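Local structure of hypothetical protein, IPT/TIG domain protein (Bacteroides ovatus, 4HW6) at residues Asp162-Val167 with Gly193-Val198; Asp154-Gly159 with Val187-Asn192; Thr179-Cys184 with Thr219-Leu224; Cys233-His236 with Lys241-Tyr244. The protein is of unknown function but, with its IPT/TIG domain and six-bladed beta-propeller, probably binds carbohydrate as an auxiliary nutrient-binding protein. One frame throughout, in Å; residues are numbered along the deposited sequence.

Overall arrangement
The four contacts lie in neighbouring blades of the beta-propeller and on the same side of the chain's centre. Contacts 1 and 2, with centres about 5 Å apart, form one hydrophobic interface: their first segments are adjacent strands of one sheet, their second segments adjacent strands of the next. Contact 3, centred about 9 Å from contact 1, holds the link between these two sheets against strand 221-226, and Ile181 and Cys184 of that link reach Val197. Contact 4 lies in the following sheet, about 12 Å from contact 2 and 15 Å from contact 1 between centres; its Cys233 and Ile242 pack on Val196, and Asn188 is hydrogen-bonded to Cys233.

Contact 1. Residues Asp162-Val167 with Gly193-Val198; sequences DAFRHV and GDMVVV
The ring of Phe164 reaches across to Met195, deposited as selenomethionine, and to Val197, and two neighbouring ring carbons do the touching. CZ lies 3.8 Å from SE of Met195, while CE2 lies 3.8 Å from CG2 of Val197. With CG anti to the backbone N (chi1 -166°), the phenyl group extends toward the facing strand and bridges a backbone separation of 10.2 Å between CA of Phe164 and CA of Val197. Met195 is stretched in the same manner through its first two torsions, which carry SE to CZ of Phe164; the bend at chi3 (-74°) then turns only the methyl CE, toward Tyr156. The selenium approaches obliquely, 5.0 Å from the ring centroid and 62° off the ring normal, in a Met-aromatic contact. Val197 points back at Phe164 and divides its two methyls: CG2 takes the ring, and CG1 packs against Ile181 and Cys184. Val158 of the adjacent strand and Thr179 of the following loop also touch the phenyl ring. All three contact residues are buried and join strand 164-168 to strand 195-199 of the next sheet. The chemistry is wholly apolar: dispersion contacts pack the ring, with selenium standing where sulfur is in methionine, and the fit depends on shape, without any polar bond to fix its direction.

Contact 2. Residues Asp154-Gly159 with Val187-Asn192; sequences DLYWVG and VNFTLN
In both Tyr156 (chi1 -63°) and Phe189 (chi1 -68°) CG stands anti to the carbonyl carbon, and from these matching torsions the two rings are brought together with their side chains crossing at about a right angle. CD2 of Tyr156 comes up to the edge of the Phe189 ring, in its plane, 3.9 Å from CZ; relative to the tyrosine ring the approach is oblique. CE2 of Tyr156 follows at 4.1 Å from that same CZ. Farther along the strands Val158 and Val187 lie alongside each other, pointing opposite ways, with CG1 of Val158 3.8 Å from CB of Val187. The adjoining polar residue is bound locally: OD1 of Asn188 accepts a hydrogen bond from the amide N of Phe189 at 2.7 Å, on a lone pair in the carbonyl plane, while its ND2 donates to Cys233 O. The four touching side chains are buried and hydrophobic where they meet. Tyr156 is also stacked on His166 of the adjacent strand, and Met195 packs against Tyr156, Val187 and Phe189. Strand 154-158, flanked in its sheet by strands 143-146 and 164-168, thus meets strand 184-189, the edge of the next sheet, with Met145 of strand 143-146 covering both Val187 and Phe189.

Contact 3. Residues Thr179-Cys184 with Thr219-Leu224; sequences TNIGQC and TERLSL
Arg221 reaches from strand 221-226 to the peptide carbonyls of Thr179 and Asn180. From CB the chain runs on with CG anti to the backbone N (chi1 -164°), the side chain packing on Tyr210 and Phe212, and CD arrives 3.7 Å from Thr179 O. A bend at chi3 then lays the guanidinium beside the loop. At its tip NH1 grips two acceptors: it donates to Thr179 O at 3.0 Å with an angle of 142°, in the carbonyl plane but tilted from the guanidinium plane, and more weakly to Asn180 O, also at 3.0 Å. CG1 of Ile181 lies 3.8 Å from the same NH1. The other branch, NH2, donates to a water at 2.8 Å, and this water in turn donates to Asn180 O, giving that carbonyl a second partner. A leucine in place of Arg221 would probably leave both carbonyls without their cationic donor and let the loop shift away from the strand. The loop carries its own brace, since OG1 of Thr179 accepts a hydrogen bond from the amide N of Ile181 at 3.0 Å. This is an ST turn, set in the connection between successive propeller sheets, where strand 173-177 gives way to strand 184-189.

Contact 4. Residues Cys233-His236 with Lys241-Tyr244; sequences CAVH and KIYY
Segments 233-236 and 241-244 run antiparallel, Ala234 and Tyr243 forming a hydrogen-bonded pair and Val235 and Ile242 a non-hydrogen-bonded one. Ala234 N donates to Tyr243 O at 2.9 Å, nearly straight at 173°, and Tyr243 N returns a bond to Ala234 O at 2.8 Å. His236 N closes the ladder on Lys241 O at 3.0 Å, and CA of Val235 adds a CA-H...O contact of 3.3 Å to that same Lys241 O. Ala234 O also lies in the plane of the Tyr243 ring, at its edge, 3.5 Å from CD1. Farther out on this ring, CE1 meets CB of His236 at 3.7 Å, an oblique approach. The imidazole of His236 is directed by CG anti to the backbone N (chi1 -170°) to a place where ND1 bonds to the amides of Gln238 and Asn239 and NE2 to Gly284 O, consistent with a proton on NE2. Tyr243 OH is bound to Asn239 as well, so the turn is tied down by both side chains. On the face carrying Val235 and Ile242, opposite that of Ala234 and Tyr243, the branches of Ile242 are shared: CG2 packs 3.7 Å from CB of Cys233, and CG1 lies 4.1 Å from CG2 of Val235. Lys241 NZ forms a salt bridge with Glu266. Cys233 and Ile242 pack on strand 195-199, whereas His236 and Tyr243 meet Trp280 edge-to-face, so this short beta hairpin opens a propeller blade wedged between its two neighbours.

Contact 1. Residues Asp162-Val167 with Gly193-Val198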
loop_
_atom_site.group_PDB
_atom_site.type_symbol
_atom_site.label_atom_id
_atom_site.label_comp_id
_atom_site.label_asym_id
_atom_site.label_seq_id
_atom_site.Cartn_x
_atom_site.Cartn_y
_atom_site.Cartn_z
ATOM N N ASP A 162 -5.619 -4.858 21.130
ATOM C CA ASP A 162 -4.213 -4.483 21.290
ATOM C C ASP A 162 -3.996 -3.004 20.937
ATOM O O ASP A 162 -4.965 -2.243 20.781
ATOM C CB ASP A 162 -3.328 -5.434 20.470
ATOM C CG ASP A 162 -3.608 -6.929 20.802
ATOM O OD1 ASP A 162 -3.596 -7.281 21.977
ATOM O OD2 ASP A 162 -3.849 -7.726 19.869
ATOM N N ALA A 163 -2.738 -2.574 20.892
ATOM C CA ALA A 163 -2.447 -1.153 20.747
ATOM C C ALA A 163 -2.824 -0.604 19.381
ATOM O O ALA A 163 -2.652 -1.258 18.345
ATOM C CB ALA A 163 -0.975 -0.853 21.016
ATOM N N PHE A 164 -3.294 0.633 19.439
ATOM C CA PHE A 164 -3.495 1.528 18.308
ATOM C C PHE A 164 -2.149 2.213 18.038
ATOM O O PHE A 164 -1.537 2.767 18.957
ATOM C CB PHE A 164 -4.521 2.555 18.754
ATOM C CG PHE A 164 -5.120 3.366 17.647
ATOM C CD1 PHE A 164 -4.356 4.244 16.906
ATOM C CD2 PHE A 164 -6.469 3.287 17.400
ATOM C CE1 PHE A 164 -4.941 5.011 15.912
ATOM C CE2 PHE A 164 -7.058 4.050 16.407
ATOM C CZ PHE A 164 -6.289 4.910 15.666
ATOM N N ARG A 165 -1.668 2.145 16.811
ATOM C CA ARG A 165 -0.328 2.683 16.519
ATOM C C ARG A 165 -0.360 3.822 15.508
ATOM O O ARG A 165 -1.293 3.935 14.695
ATOM C CB ARG A 165 0.610 1.578 16.004
ATOM C CG ARG A 165 0.710 0.342 16.902
ATOM C CD ARG A 165 1.227 0.651 18.289
ATOM N NE ARG A 165 2.580 1.213 18.294
ATOM C CZ ARG A 165 3.686 0.572 18.699
ATOM N NH1 ARG A 165 3.648 -0.691 19.120
ATOM N NH2 ARG A 165 4.857 1.196 18.653
ATOM N N HIS A 166 0.675 4.645 15.579
ATOM C CA HIS A 166 0.832 5.818 14.695
ATOM C C HIS A 166 2.253 5.837 14.148
ATOM O O HIS A 166 3.206 6.043 14.901
ATOM C CB HIS A 166 0.555 7.074 15.482
ATOM C CG HIS A 166 0.925 8.341 14.777
ATOM N ND1 HIS A 166 1.291 9.479 15.460
ATOM C CD2 HIS A 166 0.993 8.654 13.461
ATOM C CE1 HIS A 166 1.565 10.444 14.594
ATOM N NE2 HIS A 166 1.400 9.969 13.371
ATOM N N VAL A 167 2.364 5.640 12.844
ATOM C CA VAL A 167 3.621 5.720 12.149
ATOM C C VAL A 167 3.782 7.164 11.666
ATOM O O VAL A 167 3.010 7.634 10.827
ATOM C CB VAL A 167 3.689 4.743 10.962
ATOM C CG1 VAL A 167 5.009 4.885 10.244
ATOM C CG2 VAL A 167 3.479 3.287 11.412
ATOM N N GLY A 193 -11.692 15.831 8.203
ATOM C CA GLY A 193 -10.383 15.328 8.572
ATOM C C GLY A 193 -10.321 14.833 10.007
ATOM O O GLY A 193 -9.235 14.540 10.500
ATOM N N ASP A 194 -11.469 14.742 10.686
ATOM C CA ASP A 194 -11.491 14.166 12.039
ATOM C C ASP A 194 -11.353 12.640 11.943
ATOM O O ASP A 194 -11.762 12.025 10.953
ATOM C CB ASP A 194 -12.760 14.560 12.784
ATOM C CG ASP A 194 -12.856 16.063 13.029
ATOM O OD1 ASP A 194 -11.856 16.696 13.452
ATOM O OD2 ASP A 194 -13.952 16.616 12.787
HETATM N N MSE A 195 -10.748 12.030 12.953
HETATM C CA MSE A 195 -10.508 10.582 12.925
HETATM C C MSE A 195 -11.681 9.827 13.545
HETATM O O MSE A 195 -12.051 10.117 14.655
HETATM C CB MSE A 195 -9.241 10.270 13.714
HETATM C CG MSE A 195 -8.806 8.826 13.661
HETATM SE SE MSE A 195 -7.368 8.540 14.977
HETATM C CE MSE A 195 -5.945 9.433 14.010
ATOM N N VAL A 196 -12.237 8.860 12.822
ATOM C CA VAL A 196 -13.321 8.004 13.300
ATOM C C VAL A 196 -12.736 6.676 13.739
ATOM O O VAL A 196 -11.883 6.116 13.050
ATOM C CB VAL A 196 -14.342 7.729 12.157
ATOM C CG1 VAL A 196 -15.565 6.970 12.665
ATOM C CG2 VAL A 196 -14.760 9.030 11.498
ATOM N N VAL A 197 -13.147 6.189 14.904
ATOM C CA VAL A 197 -12.725 4.874 15.379
ATOM C C VAL A 197 -13.953 4.112 15.881
ATOM O O VAL A 197 -14.749 4.636 16.687
ATOM C CB VAL A 197 -11.700 4.974 16.521
ATOM C CG1 VAL A 197 -11.292 3.579 16.989
ATOM C CG2 VAL A 197 -10.467 5.780 16.100
ATOM N N VAL A 198 -14.096 2.882 15.414
ATOM C CA VAL A 198 -15.196 2.028 15.825
ATOM C C VAL A 198 -14.786 1.227 17.042
ATOM O O VAL A 198 -13.705 0.648 17.058
ATOM C CB VAL A 198 -15.624 1.085 14.675
ATOM C CG1 VAL A 198 -16.644 0.041 15.180
ATOM C CG2 VAL A 198 -16.223 1.922 13.559
#

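Contact 2. Residues Asp154-Gly159 with Val187-Asn192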
loop_
_atom_site.group_PDB
_atom_site.type_symbol
_atom_site.label_atom_id
_atom_site.label_comp_id
_atom_site.label_asym_id
_atom_site.label_seq_id
_atom_site.Cartn_x
_atom_site.Cartn_y
_atom_site.Cartn_z
ATOM N N ASP A 154 1.514 10.410 7.958
ATOM C CA ASP A 154 0.948 9.805 9.154
ATOM C C ASP A 154 0.031 8.658 8.801
ATOM O O ASP A 154 -1.034 8.842 8.186
ATOM C CB ASP A 154 0.235 10.843 10.012
ATOM C CG ASP A 154 1.156 11.952 10.452
ATOM O OD1 ASP A 154 1.962 11.766 11.397
ATOM O OD2 ASP A 154 1.120 13.008 9.793
ATOM N N LEU A 155 0.480 7.465 9.167
ATOM C CA LEU A 155 -0.243 6.207 8.977
ATOM C C LEU A 155 -0.647 5.654 10.328
ATOM O O LEU A 155 0.172 5.544 11.241
ATOM C CB LEU A 155 0.653 5.183 8.310
ATOM C CG LEU A 155 0.111 3.785 8.114
ATOM C CD1 LEU A 155 -1.020 3.808 7.087
ATOM C CD2 LEU A 155 1.250 2.880 7.639
ATOM N N TYR A 156 -1.918 5.315 10.463
ATOM C CA TYR A 156 -2.453 4.823 11.723
ATOM C C TYR A 156 -2.975 3.417 11.541
ATOM O O TYR A 156 -3.422 3.039 10.450
ATOM C CB TYR A 156 -3.611 5.705 12.197
ATOM C CG TYR A 156 -3.222 7.121 12.501
ATOM C CD1 TYR A 156 -2.786 7.488 13.769
ATOM C CD2 TYR A 156 -3.292 8.106 11.527
ATOM C CE1 TYR A 156 -2.430 8.784 14.067
ATOM C CE2 TYR A 156 -2.920 9.415 11.811
ATOM C CZ TYR A 156 -2.507 9.747 13.086
ATOM O OH TYR A 156 -2.132 11.028 13.395
ATOM N N TRP A 157 -2.991 2.647 12.621
ATOM C CA TRP A 157 -3.739 1.407 12.610
ATOM C C TRP A 157 -4.377 1.086 13.921
ATOM O O TRP A 157 -3.822 1.406 14.961
ATOM C CB TRP A 157 -2.944 0.208 12.079
ATOM C CG TRP A 157 -1.846 -0.358 12.926
ATOM C CD1 TRP A 157 -1.968 -1.177 14.009
ATOM C CD2 TRP A 157 -0.449 -0.222 12.686
ATOM N NE1 TRP A 157 -0.725 -1.551 14.469
ATOM C CE2 TRP A 157 0.226 -0.979 13.679
ATOM C CE3 TRP A 157 0.298 0.466 11.748
ATOM C CZ2 TRP A 157 1.599 -1.062 13.739
ATOM C CZ3 TRP A 157 1.701 0.377 11.820
ATOM C CH2 TRP A 157 2.317 -0.376 12.814
ATOM N N VAL A 158 -5.582 0.527 13.836
ATOM C CA VAL A 158 -6.252 -0.048 15.001
ATOM C C VAL A 158 -5.718 -1.445 15.223
ATOM O O VAL A 158 -5.282 -2.120 14.270
ATOM C CB VAL A 158 -7.775 -0.115 14.845
ATOM C CG1 VAL A 158 -8.387 1.289 14.901
ATOM C CG2 VAL A 158 -8.178 -0.811 13.542
ATOM N N GLY A 159 -5.820 -1.895 16.466
ATOM C CA GLY A 159 -5.330 -3.189 16.889
ATOM C C GLY A 159 -6.329 -4.066 17.615
ATOM O O GLY A 159 -5.922 -4.956 18.339
ATOM N N VAL A 187 -10.874 2.228 11.517
ATOM C CA VAL A 187 -10.470 3.641 11.596
ATOM C C VAL A 187 -10.693 4.253 10.227
ATOM O O VAL A 187 -10.480 3.598 9.202
ATOM C CB VAL A 187 -9.000 3.822 12.077
ATOM C CG1 VAL A 187 -8.012 3.042 11.192
ATOM C CG2 VAL A 187 -8.641 5.298 12.154
ATOM N N ASN A 188 -11.170 5.484 10.210
ATOM C CA ASN A 188 -11.319 6.241 8.979
ATOM C C ASN A 188 -11.252 7.720 9.337
ATOM O O ASN A 188 -10.993 8.059 10.488
ATOM C CB ASN A 188 -12.645 5.884 8.277
ATOM C CG ASN A 188 -12.571 6.025 6.776
ATOM O OD1 ASN A 188 -11.918 6.946 6.235
ATOM N ND2 ASN A 188 -13.238 5.112 6.075
ATOM N N PHE A 189 -11.446 8.593 8.356
ATOM C CA PHE A 189 -11.474 10.025 8.577
ATOM C C PHE A 189 -12.702 10.644 7.925
ATOM O O PHE A 189 -13.109 10.254 6.811
ATOM C CB PHE A 189 -10.200 10.671 8.026
ATOM C CG PHE A 189 -8.960 10.286 8.787
ATOM C CD1 PHE A 189 -8.319 9.099 8.545
ATOM C CD2 PHE A 189 -8.441 11.120 9.747
ATOM C CE1 PHE A 189 -7.210 8.734 9.289
ATOM C CE2 PHE A 189 -7.333 10.768 10.475
ATOM C CZ PHE A 189 -6.709 9.573 10.244
ATOM N N THR A 190 -13.265 11.623 8.602
ATOM C CA THR A 190 -14.419 12.341 8.074
ATOM C C THR A 190 -13.956 13.318 6.979
ATOM O O THR A 190 -12.758 13.518 6.775
ATOM C CB THR A 190 -15.157 13.114 9.174
ATOM O OG1 THR A 190 -14.340 14.199 9.648
ATOM C CG2 THR A 190 -15.540 12.206 10.358
ATOM N N LEU A 191 -14.910 13.932 6.285
ATOM C CA LEU A 191 -14.581 14.935 5.264
ATOM C C LEU A 191 -13.880 16.147 5.884
ATOM O O LEU A 191 -13.109 16.814 5.195
ATOM C CB LEU A 191 -15.821 15.360 4.488
ATOM C CG LEU A 191 -16.507 14.253 3.670
ATOM C CD1 LEU A 191 -17.615 14.854 2.813
ATOM C CD2 LEU A 191 -15.507 13.449 2.837
ATOM N N ASN A 192 -14.119 16.416 7.168
ATOM C CA ASN A 192 -13.426 17.518 7.836
ATOM C C ASN A 192 -12.035 17.106 8.345
ATOM O O ASN A 192 -11.281 17.933 8.833
ATOM C CB ASN A 192 -14.307 18.101 8.943
ATOM C CG ASN A 192 -15.486 18.891 8.388
ATOM O OD1 ASN A 192 -15.423 19.421 7.276
ATOM N ND2 ASN A 192 -16.566 18.969 9.155
#

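Contact 3. Residues Thr179-Cys184 with Thr219-Leu224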
loop_
_atom_site.group_PDB
_atom_site.type_symbol
_atom_site.label_atom_id
_atom_site.label_comp_id
_atom_site.label_asym_id
_atom_site.label_seq_id
_atom_site.Cartn_x
_atom_site.Cartn_y
_atom_site.Cartn_z
ATOM N N THR A 179 -6.351 5.390 23.353
ATOM C CA THR A 179 -7.710 5.618 22.866
ATOM C C THR A 179 -8.747 5.484 23.971
ATOM O O THR A 179 -9.829 6.034 23.851
ATOM C CB THR A 179 -8.100 4.575 21.800
ATOM O OG1 THR A 179 -8.042 3.274 22.398
ATOM C CG2 THR A 179 -7.156 4.642 20.577
ATOM N N ASN A 180 -8.437 4.702 25.008
ATOM C CA ASN A 180 -9.412 4.279 26.014
ATOM C C ASN A 180 -10.644 3.609 25.400
ATOM O O ASN A 180 -11.763 3.690 25.929
ATOM C CB ASN A 180 -9.812 5.445 26.933
ATOM C CG ASN A 180 -8.681 5.891 27.834
ATOM O OD1 ASN A 180 -8.389 7.080 27.942
ATOM N ND2 ASN A 180 -8.017 4.939 28.450
ATOM N N ILE A 181 -10.414 2.936 24.280
ATOM C CA ILE A 181 -11.414 2.133 23.617
ATOM C C ILE A 181 -10.943 0.686 23.704
ATOM O O ILE A 181 -9.821 0.376 23.306
ATOM C CB ILE A 181 -11.522 2.563 22.139
ATOM C CG1 ILE A 181 -12.061 3.992 22.029
ATOM C CG2 ILE A 181 -12.375 1.584 21.329
ATOM C CD1 ILE A 181 -11.984 4.595 20.630
ATOM N N GLY A 182 -11.795 -0.202 24.215
ATOM C CA GLY A 182 -11.410 -1.591 24.461
ATOM C C GLY A 182 -11.191 -2.454 23.247
ATOM O O GLY A 182 -10.372 -3.365 23.285
ATOM N N GLN A 183 -11.917 -2.196 22.165
ATOM C CA GLN A 183 -11.820 -3.060 20.979
ATOM C C GLN A 183 -11.970 -2.255 19.707
ATOM O O GLN A 183 -13.071 -2.084 19.189
ATOM C CB GLN A 183 -12.815 -4.212 21.050
ATOM C CG GLN A 183 -12.510 -5.334 20.055
ATOM C CD GLN A 183 -13.183 -6.642 20.449
ATOM O OE1 GLN A 183 -14.411 -6.717 20.600
ATOM N NE2 GLN A 183 -12.390 -7.669 20.630
ATOM N N CYS A 184 -10.845 -1.738 19.228
ATOM C CA CYS A 184 -10.862 -0.821 18.082
ATOM C C CYS A 184 -10.947 -1.625 16.799
ATOM O O CYS A 184 -9.965 -2.281 16.406
ATOM C CB CYS A 184 -9.610 0.057 18.047
ATOM S SG CYS A 184 -9.445 1.201 19.423
ATOM N N THR A 219 -6.259 14.454 20.049
ATOM C CA THR A 219 -6.214 14.145 21.482
ATOM C C THR A 219 -7.598 14.147 22.144
ATOM O O THR A 219 -7.822 13.409 23.104
ATOM C CB THR A 219 -5.290 15.133 22.229
ATOM O OG1 THR A 219 -5.795 16.465 22.085
ATOM C CG2 THR A 219 -3.857 15.066 21.651
ATOM N N GLU A 220 -8.515 14.973 21.642
ATOM C CA GLU A 220 -9.858 15.059 22.199
ATOM C C GLU A 220 -10.793 14.024 21.562
ATOM O O GLU A 220 -10.960 14.005 20.343
ATOM C CB GLU A 220 -10.434 16.454 21.991
ATOM C CG GLU A 220 -11.759 16.650 22.708
ATOM C CD GLU A 220 -12.340 18.046 22.537
ATOM O OE1 GLU A 220 -11.632 18.941 22.024
ATOM O OE2 GLU A 220 -13.514 18.241 22.920
ATOM N N ARG A 221 -11.403 13.188 22.397
ATOM C CA ARG A 221 -12.346 12.150 21.933
ATOM C C ARG A 221 -13.783 12.599 22.140
ATOM O O ARG A 221 -14.121 13.167 23.185
ATOM C CB ARG A 221 -12.076 10.834 22.673
ATOM C CG ARG A 221 -12.706 9.615 22.021
ATOM C CD ARG A 221 -12.535 8.373 22.890
ATOM N NE ARG A 221 -13.444 8.384 24.037
ATOM C CZ ARG A 221 -13.481 7.446 24.979
ATOM N NH1 ARG A 221 -12.624 6.422 24.952
ATOM N NH2 ARG A 221 -14.375 7.540 25.977
ATOM N N LEU A 222 -14.627 12.360 21.146
ATOM C CA LEU A 222 -16.072 12.592 21.232
ATOM C C LEU A 222 -16.792 11.277 20.932
ATOM O O LEU A 222 -16.279 10.435 20.201
ATOM C CB LEU A 222 -16.530 13.653 20.222
ATOM C CG LEU A 222 -15.874 15.043 20.251
ATOM C CD1 LEU A 222 -16.330 15.861 19.045
ATOM C CD2 LEU A 222 -16.145 15.803 21.546
ATOM N N SER A 223 -17.980 11.105 21.496
ATOM C CA SER A 223 -18.831 9.954 21.190
ATOM C C SER A 223 -19.869 10.370 20.151
ATOM O O SER A 223 -20.614 11.328 20.371
ATOM C CB SER A 223 -19.538 9.473 22.463
ATOM O OG SER A 223 -18.578 9.091 23.450
ATOM N N LEU A 224 -19.932 9.657 19.038
ATOM C CA LEU A 224 -20.832 10.018 17.970
ATOM C C LEU A 224 -22.166 9.328 18.128
ATOM O O LEU A 224 -23.192 9.982 18.122
ATOM C CB LEU A 224 -20.261 9.671 16.605
ATOM C CG LEU A 224 -18.980 10.397 16.220
ATOM C CD1 LEU A 224 -18.601 10.074 14.777
ATOM C CD2 LEU A 224 -19.146 11.899 16.433
HETATM O O HOH W 1 -13.813 5.461 27.786
#

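Contact 4. Residues Cys233-His236 with Lys241-Tyr244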
loop_
_atom_site.group_PDB
_atom_site.type_symbol
_atom_site.label_atom_id
_atom_site.label_comp_id
_atom_site.label_asym_id
_atom_site.label_seq_id
_atom_site.Cartn_x
_atom_site.Cartn_y
_atom_site.Cartn_z
ATOM N N CYS A 233 -16.323 1.267 9.497
ATOM C CA CYS A 233 -16.726 2.682 9.340
ATOM C C CYS A 233 -16.237 3.213 7.985
ATOM O O CYS A 233 -15.079 3.588 7.827
ATOM C CB CYS A 233 -16.202 3.572 10.473
ATOM S SG CYS A 233 -14.432 3.497 10.849
ATOM N N ALA A 234 -17.135 3.248 7.019
ATOM C CA ALA A 234 -16.794 3.656 5.666
ATOM C C ALA A 234 -17.403 5.025 5.397
ATOM O O ALA A 234 -18.625 5.178 5.356
ATOM C CB ALA A 234 -17.306 2.636 4.669
ATOM N N VAL A 235 -16.537 6.011 5.201
ATOM C CA VAL A 235 -16.954 7.392 5.025
ATOM C C VAL A 235 -17.158 7.678 3.548
ATOM O O VAL A 235 -16.210 7.621 2.770
ATOM C CB VAL A 235 -15.929 8.385 5.584
ATOM C CG1 VAL A 235 -16.383 9.824 5.334
ATOM C CG2 VAL A 235 -15.732 8.159 7.074
ATOM N N HIS A 236 -18.377 8.039 3.168
ATOM C CA HIS A 236 -18.679 8.321 1.760
ATOM C C HIS A 236 -17.989 9.606 1.322
ATOM O O HIS A 236 -18.115 10.640 1.989
ATOM C CB HIS A 236 -20.164 8.475 1.518
ATOM C CG HIS A 236 -20.525 8.525 0.059
ATOM N ND1 HIS A 236 -20.537 9.692 -0.670
ATOM C CD2 HIS A 236 -20.878 7.539 -0.798
ATOM C CE1 HIS A 236 -20.886 9.420 -1.912
ATOM N NE2 HIS A 236 -21.061 8.115 -2.028
ATOM N N LYS A 241 -21.196 10.673 5.080
ATOM C CA LYS A 241 -21.806 9.816 6.080
ATOM C C LYS A 241 -20.906 8.658 6.402
ATOM O O LYS A 241 -20.146 8.185 5.551
ATOM C CB LYS A 241 -23.187 9.310 5.608
ATOM C CG LYS A 241 -24.210 10.432 5.564
ATOM C CD LYS A 241 -25.444 10.158 4.704
ATOM C CE LYS A 241 -26.048 8.799 4.898
ATOM N NZ LYS A 241 -27.433 8.734 4.294
ATOM N N ILE A 242 -21.009 8.202 7.649
ATOM C CA ILE A 242 -20.289 7.036 8.121
ATOM C C ILE A 242 -21.173 5.811 8.029
ATOM O O ILE A 242 -22.185 5.706 8.713
ATOM C CB ILE A 242 -19.782 7.203 9.574
ATOM C CG1 ILE A 242 -18.879 8.429 9.690
ATOM C CG2 ILE A 242 -19.030 5.959 10.026
ATOM C CD1 ILE A 242 -18.664 8.873 11.138
ATOM N N TYR A 243 -20.819 4.906 7.135
ATOM C CA TYR A 243 -21.573 3.678 6.925
ATOM C C TYR A 243 -20.976 2.553 7.739
ATOM O O TYR A 243 -19.761 2.355 7.747
ATOM C CB TYR A 243 -21.639 3.309 5.427
ATOM C CG TYR A 243 -22.452 4.299 4.581
ATOM C CD1 TYR A 243 -21.932 5.557 4.227
ATOM C CD2 TYR A 243 -23.731 3.971 4.117
ATOM C CE1 TYR A 243 -22.661 6.452 3.449
ATOM C CE2 TYR A 243 -24.480 4.873 3.345
ATOM C CZ TYR A 243 -23.924 6.106 3.002
ATOM O OH TYR A 243 -24.653 7.005 2.245
ATOM N N TYR A 244 -21.838 1.805 8.440
ATOM C CA TYR A 244 -21.371 0.750 9.320
ATOM C C TYR A 244 -22.297 -0.452 9.375
ATOM O O TYR A 244 -23.424 -0.401 8.884
ATOM C CB TYR A 244 -21.108 1.289 10.723
ATOM C CG TYR A 244 -22.316 1.808 11.494
ATOM C CD1 TYR A 244 -22.835 3.088 11.270
ATOM C CD2 TYR A 244 -22.925 1.029 12.472
ATOM C CE1 TYR A 244 -23.908 3.564 12.009
ATOM C CE2 TYR A 244 -24.006 1.499 13.205
ATOM C CZ TYR A 244 -24.483 2.770 12.990
ATOM O OH TYR A 244 -25.571 3.241 13.708
#